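Side-chain contacts in SidF, inhibitor of growth family, member 3 (Legionella pneumophila subsp. pneumophila, PDB 4FYE), which acts as a phosphoinositide phosphatase, probably removing the 3-phosphate from inositol lipids of membranes: residues 355-360 against 442-447; 375-380 against 412-417; 383-388 against 438-443; 446-451 against 632-637; 616-621 against 626-631. The protein carries 1 engineered substitution. All coordinates share one frame; numbering follows the deposited sequence.

The five contacts surround one four-stranded mixed beta-sheet, in which strand 353-360 lies between strands 402-416 and 641-645. Contact 1 packs helix 438-458 on one face and contact 2 packs helix 373-387 on the other; their centres are 9 Å apart. Contact 3 joins those two helices, and its segments alternate with those of contact 2 along the chain. Contact 4, centred 7 Å from contact 1, carries helix 438-458 on to helix 626-637, whose start is packed by contact 5, nested in the loop that contact 4 closes. Strand 641-645 follows this helix and runs through a loop into helix 652-668, an order consistent with the phosphate-binding loop of cysteine-based phosphatases.

Contact 1: residues 355-360 against 442-447; sequences TECYTQ and ARFVNQ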
# COMPACT_ATOMS: atom_id res chain seq x y z
N THR A 355 8.54 12.96 1.59
CA THR A 355 8.50 12.24 2.88
C THR A 355 7.65 10.98 2.91
O THR A 355 6.49 10.98 2.53
CB THR A 355 8.42 13.15 4.14
OG1 THR A 355 7.57 12.56 5.16
CG2 THR A 355 8.06 14.59 3.85
N GLU A 356 8.27 9.86 3.27
CA GLU A 356 7.56 8.61 3.29
C GLU A 356 7.15 8.19 4.70
O GLU A 356 7.99 8.19 5.60
CB GLU A 356 8.41 7.52 2.68
CG GLU A 356 7.70 6.18 2.63
CD GLU A 356 8.62 4.98 2.30
OE1 GLU A 356 8.06 3.85 2.28
OE2 GLU A 356 9.87 5.13 2.03
N CYS A 357 5.87 7.84 4.88
CA CYS A 357 5.38 7.25 6.13
C CYS A 357 4.96 5.78 5.88
O CYS A 357 3.93 5.50 5.26
CB CYS A 357 4.20 8.06 6.69
SG CYS A 357 3.45 7.30 8.19
N TYR A 358 5.77 4.85 6.32
CA TYR A 358 5.52 3.45 6.03
C TYR A 358 4.79 2.86 7.24
O TYR A 358 5.38 2.67 8.27
CB TYR A 358 6.86 2.77 5.69
CG TYR A 358 6.79 1.30 5.49
CD1 TYR A 358 5.71 0.71 4.84
CD2 TYR A 358 7.82 0.47 5.91
CE1 TYR A 358 5.65 -0.67 4.66
CE2 TYR A 358 7.75 -0.90 5.77
CZ TYR A 358 6.67 -1.47 5.15
OH TYR A 358 6.64 -2.86 4.99
N THR A 359 3.49 2.62 7.18
CA THR A 359 2.90 1.91 8.34
C THR A 359 2.90 0.40 8.07
O THR A 359 2.06 -0.13 7.37
CB THR A 359 1.53 2.43 8.72
OG1 THR A 359 0.78 2.48 7.55
CG2 THR A 359 1.61 3.92 9.27
N GLN A 360 3.90 -0.28 8.62
CA GLN A 360 4.02 -1.71 8.40
C GLN A 360 3.14 -2.45 9.41
O GLN A 360 2.88 -1.94 10.53
CB GLN A 360 5.48 -2.10 8.62
CG GLN A 360 5.86 -3.49 8.22
CD GLN A 360 7.32 -3.79 8.59
OE1 GLN A 360 7.77 -3.58 9.75
NE2 GLN A 360 8.07 -4.29 7.60
N ALA A 442 7.96 3.98 19.54
CA ALA A 442 8.11 5.21 20.33
C ALA A 442 8.86 6.39 19.59
O ALA A 442 8.38 7.54 19.58
CB ALA A 442 8.72 4.92 21.70
N ARG A 443 10.00 6.14 18.96
CA ARG A 443 10.58 7.14 18.07
C ARG A 443 9.52 7.71 17.09
O ARG A 443 9.27 8.94 17.07
CB ARG A 443 11.70 6.49 17.28
CG ARG A 443 12.39 7.38 16.25
CD ARG A 443 13.82 6.88 16.07
NE ARG A 443 14.52 7.62 15.05
CZ ARG A 443 14.51 7.31 13.76
NH1 ARG A 443 13.87 6.23 13.34
NH2 ARG A 443 15.21 8.06 12.90
N PHE A 444 8.88 6.82 16.32
CA PHE A 444 7.84 7.19 15.35
C PHE A 444 6.75 8.04 16.02
O PHE A 444 6.37 9.09 15.52
CB PHE A 444 7.25 5.91 14.74
CG PHE A 444 6.09 6.15 13.80
CD1 PHE A 444 6.30 6.43 12.47
CD2 PHE A 444 4.78 6.07 14.28
CE1 PHE A 444 5.23 6.62 11.61
CE2 PHE A 444 3.71 6.24 13.44
CZ PHE A 444 3.93 6.53 12.09
N VAL A 445 6.27 7.62 17.18
CA VAL A 445 5.25 8.41 17.81
C VAL A 445 5.77 9.82 18.08
O VAL A 445 5.11 10.82 17.74
CB VAL A 445 4.66 7.70 19.05
CG1 VAL A 445 3.85 8.67 19.91
CG2 VAL A 445 3.76 6.54 18.62
N ASN A 446 6.97 9.92 18.63
CA ASN A 446 7.55 11.27 18.90
C ASN A 446 7.66 12.10 17.59
O ASN A 446 7.31 13.28 17.54
CB ASN A 446 8.92 11.15 19.52
CG ASN A 446 8.89 10.68 20.93
OD1 ASN A 446 7.94 10.94 21.68
ND2 ASN A 446 9.97 9.98 21.33
N GLN A 447 8.15 11.47 16.54
CA GLN A 447 8.34 12.22 15.29
C GLN A 447 7.04 12.81 14.81
O GLN A 447 6.96 14.00 14.54
CB GLN A 447 8.87 11.31 14.21
CG GLN A 447 10.19 10.68 14.58
CD GLN A 447 10.71 9.73 13.52
OE1 GLN A 447 10.02 8.80 13.09
NE2 GLN A 447 11.93 9.97 13.08
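Cys357 and Phe444 form a Cys sulfur-aromatic contact between the beta-sheet and a covering helix, an element of the alpha/beta fold in which strand 353-360 is an inner strand and helix 438-458 lies over one face. The ring presents its rim to the sulfur: SG of Cys357 stands 5.1 Å from the centroid of the Phe444 ring and 89° off the ring normal, which places it practically in the ring plane. The nearest ring atom is CE1 of Phe444, 3.9 Å from Cys357 SG. An in-plane approach of this kind sets the electron-rich sulfur against ring C-H groups and not against the pi cloud.

Both first torsions bring the groups together. SG of Cys357 is anti to its backbone nitrogen (chi1 175°), and CG of Phe444 is likewise anti, carrying the ring off the helix toward the strand. The backbones therefore stay well apart, with 9.5 Å between CA of Cys357 and CA of Phe444, and the ring spans most of that gap. Ser415 of the adjacent strand and Met631 of helix 626-637 also touch the ring, so three elements of the fold meet on it. Two residues along the strand, the methyl CG2 of Thr359 makes a looser, oblique approach, 4.5 Å from CZ of Phe444.

Contact 2: residues 375-380 against 412-417; sequences EQFEYV and ARMSSW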
# COMPACT_ATOMS: atom_id res chain seq x y z
N GLU A 375 13.50 -9.46 9.66
CA GLU A 375 14.28 -8.68 8.67
C GLU A 375 13.40 -7.69 7.92
O GLU A 375 13.80 -6.55 7.68
CB GLU A 375 15.01 -9.58 7.69
CG GLU A 375 16.19 -10.31 8.34
CD GLU A 375 15.75 -11.48 9.27
OE1 GLU A 375 14.86 -12.31 8.93
OE2 GLU A 375 16.34 -11.58 10.36
N GLN A 376 12.18 -8.09 7.61
CA GLN A 376 11.26 -7.19 6.86
C GLN A 376 11.07 -5.95 7.63
O GLN A 376 10.83 -4.88 7.06
CB GLN A 376 9.89 -7.82 6.63
CG GLN A 376 9.93 -9.06 5.78
CD GLN A 376 8.54 -9.66 5.62
OE1 GLN A 376 8.32 -10.90 5.75
NE2 GLN A 376 7.60 -8.81 5.35
N PHE A 377 11.22 -6.06 8.94
CA PHE A 377 11.16 -4.88 9.78
C PHE A 377 12.53 -4.25 9.75
O PHE A 377 12.69 -3.11 9.36
CB PHE A 377 10.69 -5.21 11.22
CG PHE A 377 11.06 -4.15 12.22
CD1 PHE A 377 10.43 -2.92 12.19
CD2 PHE A 377 12.05 -4.37 13.15
CE1 PHE A 377 10.75 -1.93 13.10
CE2 PHE A 377 12.41 -3.37 14.06
CZ PHE A 377 11.75 -2.14 14.04
N GLU A 378 13.51 -5.04 10.14
CA GLU A 378 14.84 -4.50 10.41
C GLU A 378 15.57 -3.89 9.19
O GLU A 378 16.09 -2.78 9.31
CB GLU A 378 15.70 -5.50 11.14
CG GLU A 378 15.91 -5.06 12.56
CD GLU A 378 16.57 -6.13 13.42
OE1 GLU A 378 17.72 -6.57 13.11
OE2 GLU A 378 15.95 -6.50 14.45
N TYR A 379 15.53 -4.55 8.04
CA TYR A 379 16.25 -4.06 6.86
C TYR A 379 15.62 -2.81 6.26
O TYR A 379 16.32 -1.96 5.69
CB TYR A 379 16.29 -5.13 5.80
CG TYR A 379 17.18 -6.30 6.12
CD1 TYR A 379 17.62 -6.53 7.42
CD2 TYR A 379 17.59 -7.18 5.13
CE1 TYR A 379 18.46 -7.59 7.73
CE2 TYR A 379 18.37 -8.27 5.45
CZ TYR A 379 18.80 -8.44 6.74
OH TYR A 379 19.60 -9.44 7.04
N VAL A 380 14.31 -2.72 6.36
CA VAL A 380 13.60 -1.68 5.65
C VAL A 380 13.76 -0.46 6.52
O VAL A 380 14.17 0.62 6.03
CB VAL A 380 12.12 -2.06 5.39
CG1 VAL A 380 11.30 -0.83 5.07
CG2 VAL A 380 11.98 -3.10 4.28
N ALA A 412 12.11 9.85 6.33
CA ALA A 412 11.48 8.64 6.73
C ALA A 412 10.62 8.73 8.01
O ALA A 412 10.93 9.43 8.99
CB ALA A 412 12.54 7.62 6.97
N ARG A 413 9.51 8.00 8.00
CA ARG A 413 8.81 7.73 9.20
C ARG A 413 8.29 6.28 9.05
O ARG A 413 7.60 5.94 8.09
CB ARG A 413 7.64 8.70 9.43
CG ARG A 413 7.90 10.19 9.24
CD ARG A 413 8.36 10.66 10.56
NE ARG A 413 8.43 12.09 10.65
CZ ARG A 413 9.57 12.76 10.51
NH1 ARG A 413 10.68 12.09 10.24
NH2 ARG A 413 9.59 14.08 10.67
N MET A 414 8.61 5.45 10.01
CA MET A 414 8.30 4.09 9.89
C MET A 414 7.75 3.63 11.17
O MET A 414 8.36 3.89 12.20
CB MET A 414 9.52 3.28 9.55
CG MET A 414 9.03 1.84 9.52
SD MET A 414 10.34 0.79 8.98
CE MET A 414 9.65 -0.81 8.97
N SER A 415 6.60 2.92 11.12
CA SER A 415 6.04 2.23 12.31
C SER A 415 5.80 0.76 12.05
O SER A 415 5.66 0.35 10.92
CB SER A 415 4.74 2.88 12.80
OG SER A 415 3.73 2.89 11.81
N SER A 416 5.73 -0.07 13.07
CA SER A 416 5.51 -1.45 12.79
C SER A 416 4.71 -2.05 13.90
O SER A 416 5.25 -2.37 14.96
CB SER A 416 6.83 -2.13 12.64
OG SER A 416 6.61 -3.48 12.30
N TRP A 417 3.40 -2.19 13.70
CA TRP A 417 2.58 -2.75 14.77
C TRP A 417 1.76 -3.82 14.17
O TRP A 417 0.93 -3.54 13.26
CB TRP A 417 1.61 -1.72 15.30
CG TRP A 417 2.15 -0.67 16.22
CD1 TRP A 417 2.59 -0.83 17.54
CD2 TRP A 417 2.21 0.77 15.96
NE1 TRP A 417 2.96 0.39 18.07
CE2 TRP A 417 2.74 1.38 17.18
CE3 TRP A 417 1.90 1.56 14.89
CZ2 TRP A 417 2.95 2.74 17.29
CZ3 TRP A 417 2.11 2.94 14.99
CH2 TRP A 417 2.64 3.51 16.16
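Phe377 meets Met414 and Ser416 where helix 373-387 lies along strand 402-416, the two running nearly antiparallel (165° between segment directions) with axes 10.1 Å apart at closest approach. The tight part is at Phe377. CB of Ser416 comes within 3.7 Å of CD1 of the Phe377 ring, and it approaches the ring obliquely. From the next inward-facing position of the strand, Met414 reaches across with every side-chain torsion near 180°. This full extension puts its terminal methyl at the helix surface, where CE of Met414 lies 3.9 Å from CD1 of Phe377 and 3.8 Å from the carbonyl O of Phe377.

Packing relaxes one turn further on: CG1 of Val380 is 4.2 Å from the same Met414 CE and does not approach Ser416. The looser, more exposed side of the helix bears Glu375 and Glu378, both partly exposed. The CB of Glu378 points away from the strand, and its carboxylate pairs with Lys374. The one polar side-chain end in the tight part, OG of Ser416, is hydrogen-bonded to Gln360 OE1.

Phe377 and Val380 also touch Gln360 and Tyr358 of strand 353-360, so the helix straddles two parallel strands, while Tyr379 packs against helix 284-311.

Contact 3: residues 383-388 against 438-443; sequences MMDAFD and KNQNAR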
# COMPACT_ATOMS: atom_id res chain seq x y z
N MET A 383 17.32 0.93 6.00
CA MET A 383 17.51 1.60 4.71
C MET A 383 16.68 2.93 4.58
O MET A 383 17.17 3.92 4.06
CB MET A 383 17.32 0.62 3.53
CG MET A 383 18.05 -0.72 3.66
SD MET A 383 19.87 -0.72 3.89
CE MET A 383 20.08 0.12 5.43
N MET A 384 15.45 2.94 5.08
CA MET A 384 14.71 4.19 5.18
C MET A 384 15.50 5.23 5.95
O MET A 384 15.58 6.40 5.51
CB MET A 384 13.30 3.99 5.81
CG MET A 384 12.29 3.27 4.90
SD MET A 384 10.67 3.12 5.72
CE MET A 384 10.40 4.87 5.86
N ASP A 385 16.06 4.85 7.10
CA ASP A 385 16.85 5.80 7.92
C ASP A 385 18.22 6.13 7.29
O ASP A 385 18.79 7.19 7.58
CB ASP A 385 17.04 5.32 9.37
CG ASP A 385 15.97 5.84 10.34
OD1 ASP A 385 15.35 6.92 10.11
OD2 ASP A 385 15.74 5.14 11.37
N ALA A 386 18.73 5.22 6.47
CA ALA A 386 19.98 5.43 5.70
C ALA A 386 19.83 6.62 4.81
O ALA A 386 20.75 7.48 4.74
CB ALA A 386 20.29 4.21 4.85
N PHE A 387 18.68 6.70 4.12
CA PHE A 387 18.43 7.85 3.24
C PHE A 387 17.90 9.06 3.97
O PHE A 387 18.03 10.18 3.45
CB PHE A 387 17.46 7.48 2.10
CG PHE A 387 18.14 6.86 0.88
CD1 PHE A 387 18.87 7.66 -0.04
CD2 PHE A 387 18.00 5.49 0.61
CE1 PHE A 387 19.44 7.10 -1.20
CE2 PHE A 387 18.59 4.94 -0.56
CZ PHE A 387 19.29 5.75 -1.47
N ASP A 388 17.36 8.86 5.18
CA ASP A 388 16.70 9.97 5.91
C ASP A 388 17.57 11.18 6.10
O ASP A 388 18.75 11.10 6.50
CB ASP A 388 15.99 9.54 7.23
CG ASP A 388 15.40 10.76 8.01
OD1 ASP A 388 16.19 11.62 8.47
OD2 ASP A 388 14.17 10.90 8.12
N LYS A 438 9.55 -2.01 19.88
CA LYS A 438 9.31 -1.05 20.98
C LYS A 438 9.97 0.30 20.70
O LYS A 438 9.29 1.33 20.69
CB LYS A 438 9.77 -1.61 22.34
CG LYS A 438 9.12 -0.96 23.57
CD LYS A 438 9.98 -1.04 24.86
CE LYS A 438 10.66 0.29 25.32
NZ LYS A 438 10.66 1.45 24.35
N ASN A 439 11.30 0.30 20.50
CA ASN A 439 12.06 1.53 20.25
C ASN A 439 11.57 2.37 19.03
O ASN A 439 11.38 3.62 19.13
CB ASN A 439 13.57 1.23 20.10
CG ASN A 439 14.26 1.00 21.47
OD1 ASN A 439 13.70 1.29 22.54
ND2 ASN A 439 15.49 0.48 21.43
N GLN A 440 11.36 1.69 17.89
CA GLN A 440 11.12 2.41 16.63
C GLN A 440 9.75 3.01 16.71
O GLN A 440 9.51 4.11 16.24
CB GLN A 440 11.30 1.50 15.44
CG GLN A 440 11.01 2.12 14.07
CD GLN A 440 11.60 3.52 13.87
OE1 GLN A 440 12.69 3.85 14.37
NE2 GLN A 440 10.86 4.34 13.18
N ASN A 441 8.86 2.34 17.43
CA ASN A 441 7.48 2.77 17.50
C ASN A 441 7.30 4.00 18.40
O ASN A 441 6.63 5.00 18.01
CB ASN A 441 6.56 1.60 17.90
CG ASN A 441 6.31 0.65 16.73
OD1 ASN A 441 6.50 1.01 15.57
ND2 ASN A 441 5.88 -0.57 17.04
N ALA A 442 7.96 3.98 19.54
CA ALA A 442 8.11 5.21 20.33
C ALA A 442 8.86 6.39 19.59
O ALA A 442 8.38 7.54 19.58
CB ALA A 442 8.72 4.92 21.70
N ARG A 443 10.00 6.14 18.96
CA ARG A 443 10.58 7.14 18.07
C ARG A 443 9.52 7.71 17.09
O ARG A 443 9.27 8.94 17.07
CB ARG A 443 11.70 6.49 17.28
CG ARG A 443 12.39 7.38 16.25
CD ARG A 443 13.82 6.88 16.07
NE ARG A 443 14.52 7.62 15.05
CZ ARG A 443 14.51 7.31 13.76
NH1 ARG A 443 13.87 6.23 13.34
NH2 ARG A 443 15.21 8.06 12.90
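Asp385 and Arg443 meet from opposite directions in a buried salt bridge with two unequal bonds. NH2 of Arg443 donates to OD1 of Asp385 at 3.0 Å along a nearly straight line (166°), with OD1 close to the guanidinium plane. The second bond, from NH1 of Arg443 to OD2 of Asp385, is as short at 2.9 Å but weak, because it is bent to 120°. The bend goes with the twist of the groups: carboxylate and guanidinium planes are 69° apart, so the pair is not the flat side-by-side arrangement, and OD1 is met from above the carboxylate plane. OD2 has a second cationic partner, Arg381 NE.

The bridge links two helices of the alpha/beta fold, 373-387 and 438-458, that pack on different faces of one sheet; it passes beside strand 402-416. Gln440, one turn before Arg443 on the same helix, holds the guanidinium from its own side and ties it to the sheet. Its OE1 accepts from NH1 of Arg443 at 2.8 Å, in the carbonyl plane and on a lone pair, and also bonds to Tyr547 OH. Its NE2 donates to the strand carbonyl Met414 O. Nearby, the carboxylate of Asp388 accepts from the backbone N of Ala412 through OD2.

Contact 4: residues 446-451 against 632-637; sequences NQMTDD and ASLSCE
Met448 places its terminal methyl between Ser635 and Leu634 of helix 626-637. CE of Met448 is 3.8 Å from CB of Ser635 and 4.0 Å from CD1 of Leu634, while the side chains of Met448 and Leu634 run alongside one another, head to tail. The methionine is bent, not extended: chi2 (-66°) and chi3 (-78°) shorten the reach of CE, which suits a close helix pair, with CA of Met448 8.0 Å from CA of Ser635.

In the next shell, Ser635 turns its methylene to the methionine and its hydroxyl back to its own helix. OG of Ser635 donates to the carbonyl O of Ala632 at 2.9 Å, an oxygen that also accepts the routine helix bond from Cys636 N; the buried hydroxyl is thus satisfied locally.

Further out, Leu634 leans on Tyr605 of helix 590-614, and Ser635 touches Cys357 and Asn642 of strands 353-360 and 641-645, so the helix pair rests on the sheet with helix 590-614 beside it.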
# COMPACT_ATOMS: atom_id res chain seq x y z
N ASN A 446 6.97 9.92 18.63
CA ASN A 446 7.55 11.27 18.90
C ASN A 446 7.66 12.10 17.59
O ASN A 446 7.31 13.28 17.54
CB ASN A 446 8.92 11.15 19.52
CG ASN A 446 8.89 10.68 20.93
OD1 ASN A 446 7.94 10.94 21.68
ND2 ASN A 446 9.97 9.98 21.33
N GLN A 447 8.15 11.47 16.54
CA GLN A 447 8.34 12.22 15.29
C GLN A 447 7.04 12.81 14.81
O GLN A 447 6.96 14.00 14.54
CB GLN A 447 8.87 11.31 14.21
CG GLN A 447 10.19 10.68 14.58
CD GLN A 447 10.71 9.73 13.52
OE1 GLN A 447 10.02 8.80 13.09
NE2 GLN A 447 11.93 9.97 13.08
N MET A 448 6.01 11.98 14.76
CA MET A 448 4.72 12.33 14.17
C MET A 448 4.07 13.32 15.08
O MET A 448 3.38 14.23 14.63
CB MET A 448 3.81 11.08 14.04
CG MET A 448 4.29 10.03 13.04
SD MET A 448 4.24 10.68 11.36
CE MET A 448 2.48 10.58 10.95
N THR A 449 4.26 13.16 16.37
CA THR A 449 3.70 14.15 17.22
C THR A 449 4.45 15.50 17.08
O THR A 449 3.80 16.54 16.96
CB THR A 449 3.42 13.66 18.69
OG1 THR A 449 3.87 14.66 19.60
CG2 THR A 449 4.08 12.34 19.06
N ASP A 450 5.78 15.51 17.04
CA ASP A 450 6.54 16.77 16.77
C ASP A 450 6.09 17.43 15.42
O ASP A 450 5.81 18.64 15.38
CB ASP A 450 8.08 16.55 16.87
CG ASP A 450 8.58 16.27 18.37
OD1 ASP A 450 8.33 17.11 19.27
OD2 ASP A 450 9.25 15.23 18.67
N ASP A 451 5.94 16.62 14.35
CA ASP A 451 5.45 17.14 13.05
C ASP A 451 4.10 17.77 13.20
O ASP A 451 3.79 18.75 12.54
CB ASP A 451 5.28 16.05 11.99
CG ASP A 451 6.56 15.36 11.66
OD1 ASP A 451 7.59 15.68 12.28
OD2 ASP A 451 6.53 14.49 10.80
N ALA A 632 -1.75 6.31 9.76
CA ALA A 632 -1.60 6.45 8.29
C ALA A 632 -2.45 7.61 7.88
O ALA A 632 -2.06 8.43 7.08
CB ALA A 632 -2.01 5.21 7.57
N SER A 633 -3.63 7.71 8.47
CA SER A 633 -4.51 8.84 8.14
C SER A 633 -3.84 10.19 8.48
O SER A 633 -3.99 11.18 7.73
CB SER A 633 -5.81 8.66 8.89
OG SER A 633 -6.34 7.39 8.49
N LEU A 634 -3.06 10.20 9.55
CA LEU A 634 -2.43 11.42 10.02
C LEU A 634 -1.35 11.86 9.05
O LEU A 634 -1.11 13.08 8.83
CB LEU A 634 -1.74 11.16 11.33
CG LEU A 634 -1.69 12.20 12.43
CD1 LEU A 634 -0.48 11.84 13.27
CD2 LEU A 634 -1.67 13.64 11.94
N SER A 635 -0.65 10.87 8.51
CA SER A 635 0.38 11.19 7.58
C SER A 635 -0.26 11.64 6.27
O SER A 635 0.24 12.56 5.64
CB SER A 635 1.28 10.02 7.37
OG SER A 635 0.67 9.15 6.43
N CYS A 636 -1.38 11.05 5.86
CA CYS A 636 -2.11 11.69 4.74
C CYS A 636 -2.49 13.15 5.10
O CYS A 636 -2.48 14.01 4.26
CB CYS A 636 -3.34 10.86 4.28
SG CYS A 636 -2.81 9.26 3.73
N GLU A 637 -2.83 13.44 6.35
CA GLU A 637 -3.15 14.84 6.69
C GLU A 637 -1.93 15.76 6.61
O GLU A 637 -2.08 16.91 6.24
CB GLU A 637 -3.75 15.01 8.08
CG GLU A 637 -5.24 14.78 8.15
CD GLU A 637 -6.12 15.68 7.28
OE1 GLU A 637 -5.76 16.86 6.95
OE2 GLU A 637 -7.22 15.19 6.96

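Contact 5: residues 616-621 against 626-631; sequences NTWHHG and KLQTLM
Trp618 turns its CG between its backbone N and carbonyl carbon (chi1 65°), and Leu627 sends its CG anti to the backbone N (chi1 169°); together these torsions set the CB methylene of the tryptophan, and the ring atom next to it, against one leucine methyl. The two residues join a loop to the helix that follows it. Helix 590-614 ends in a Schellman motif at Asn616, a type I beta turn from Thr617 to His620 comes next, closed by His620 N to Thr617 O at 3.0 Å, and helix 626-637 then begins. Trp618 is the second residue of that turn.

The side chains cross obliquely, with CD2 of Leu627 only 3.6 Å from CB of Trp618. The same methyl lies 3.8 Å from CG of Trp618, and CB of Leu627 is 3.8 Å from CB of Trp618, so the packing is concentrated at the root of the tryptophan and hardly involves its six-membered ring. One face of the indole is covered by CB of His619, 3.5 Å above the plane and offset toward the rim.

Trp417 completes the cluster: its ring meets that of Trp618 with planes at about 50° and also touches Leu627. Gln628 approaches the indole obliquely, and its amide is committed to that same neighbour, since NE2 of Gln628 donates to the carbonyl O of Trp417 while lying 4.4 Å from CE3 of Trp618.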
# COMPACT_ATOMS: atom_id res chain seq x y z
N ASN A 616 -1.78 1.46 25.74
CA ASN A 616 -1.37 0.15 25.30
C ASN A 616 -2.59 -0.73 25.05
O ASN A 616 -2.62 -1.92 25.37
CB ASN A 616 -0.39 -0.45 26.33
CG ASN A 616 0.27 -1.74 25.87
OD1 ASN A 616 0.54 -2.59 26.72
ND2 ASN A 616 0.50 -1.92 24.54
N THR A 617 -3.59 -0.14 24.40
CA THR A 617 -4.78 -0.89 23.99
C THR A 617 -4.84 -1.27 22.48
O THR A 617 -5.73 -2.02 22.04
CB THR A 617 -6.05 -0.15 24.40
OG1 THR A 617 -6.01 1.18 23.86
CG2 THR A 617 -6.17 -0.11 25.93
N TRP A 618 -3.85 -0.82 21.72
CA TRP A 618 -3.89 -0.92 20.27
C TRP A 618 -3.96 -2.37 19.87
O TRP A 618 -4.49 -2.72 18.83
CB TRP A 618 -2.67 -0.23 19.67
CG TRP A 618 -1.40 -0.95 20.07
CD1 TRP A 618 -0.60 -0.71 21.19
CD2 TRP A 618 -0.80 -2.11 19.41
NE1 TRP A 618 0.46 -1.60 21.24
CE2 TRP A 618 0.39 -2.49 20.22
CE3 TRP A 618 -1.08 -2.83 18.28
CZ2 TRP A 618 1.20 -3.55 19.88
CZ3 TRP A 618 -0.24 -3.93 17.95
CH2 TRP A 618 0.88 -4.26 18.73
N HIS A 619 -3.49 -3.26 20.73
CA HIS A 619 -3.43 -4.68 20.36
C HIS A 619 -4.60 -5.51 20.82
O HIS A 619 -4.65 -6.72 20.53
CB HIS A 619 -2.14 -5.28 20.89
CG HIS A 619 -2.06 -5.27 22.40
ND1 HIS A 619 -1.45 -4.26 23.11
CD2 HIS A 619 -2.51 -6.18 23.34
CE1 HIS A 619 -1.53 -4.50 24.40
NE2 HIS A 619 -2.20 -5.67 24.56
N HIS A 620 -5.56 -4.94 21.55
CA HIS A 620 -6.76 -5.74 21.86
C HIS A 620 -7.52 -5.98 20.59
O HIS A 620 -7.45 -5.17 19.66
CB HIS A 620 -7.65 -5.07 22.90
CG HIS A 620 -6.95 -4.73 24.19
ND1 HIS A 620 -7.50 -3.92 25.14
CD2 HIS A 620 -5.71 -5.13 24.70
CE1 HIS A 620 -6.67 -3.83 26.20
NE2 HIS A 620 -5.57 -4.55 25.93
N GLY A 621 -8.26 -7.08 20.53
CA GLY A 621 -8.95 -7.54 19.32
C GLY A 621 -9.81 -6.45 18.77
O GLY A 621 -9.75 -6.13 17.60
N LYS A 626 -6.63 -0.12 14.37
CA LYS A 626 -6.99 1.30 14.58
C LYS A 626 -5.76 2.24 14.66
O LYS A 626 -5.81 3.38 14.16
CB LYS A 626 -7.80 1.48 15.85
CG LYS A 626 -9.06 0.68 15.91
CD LYS A 626 -10.03 1.39 16.83
CE LYS A 626 -11.29 0.54 17.03
NZ LYS A 626 -12.04 1.27 18.10
N LEU A 627 -4.66 1.76 15.24
CA LEU A 627 -3.57 2.66 15.56
C LEU A 627 -2.83 2.89 14.27
O LEU A 627 -2.56 4.05 13.92
CB LEU A 627 -2.66 2.13 16.68
CG LEU A 627 -1.33 2.88 16.94
CD1 LEU A 627 -1.55 4.37 17.25
CD2 LEU A 627 -0.56 2.19 18.08
N GLN A 628 -2.62 1.81 13.51
CA GLN A 628 -2.01 1.85 12.19
C GLN A 628 -2.83 2.75 11.29
O GLN A 628 -2.29 3.63 10.58
CB GLN A 628 -1.89 0.42 11.68
CG GLN A 628 -1.12 -0.55 12.61
CD GLN A 628 -2.00 -1.31 13.61
OE1 GLN A 628 -2.92 -0.77 14.15
NE2 GLN A 628 -1.64 -2.54 13.93
N THR A 629 -4.16 2.60 11.35
CA THR A 629 -5.05 3.43 10.50
C THR A 629 -4.97 4.89 10.88
O THR A 629 -4.92 5.74 9.99
CB THR A 629 -6.52 3.03 10.61
OG1 THR A 629 -6.63 1.67 10.20
CG2 THR A 629 -7.40 3.87 9.67
N LEU A 630 -4.87 5.17 12.19
CA LEU A 630 -4.87 6.53 12.67
C LEU A 630 -3.65 7.19 12.20
O LEU A 630 -3.70 8.25 11.55
CB LEU A 630 -5.00 6.58 14.18
CG LEU A 630 -6.45 6.19 14.50
CD1 LEU A 630 -6.74 5.77 15.97
CD2 LEU A 630 -7.36 7.31 14.05
N MET A 631 -2.53 6.54 12.44
CA MET A 631 -1.25 7.12 12.04
C MET A 631 -1.16 7.25 10.52
O MET A 631 -0.64 8.25 10.01
CB MET A 631 -0.09 6.31 12.63
CG MET A 631 -0.11 6.26 14.14
SD MET A 631 0.07 7.97 14.68
CE MET A 631 1.78 8.03 15.14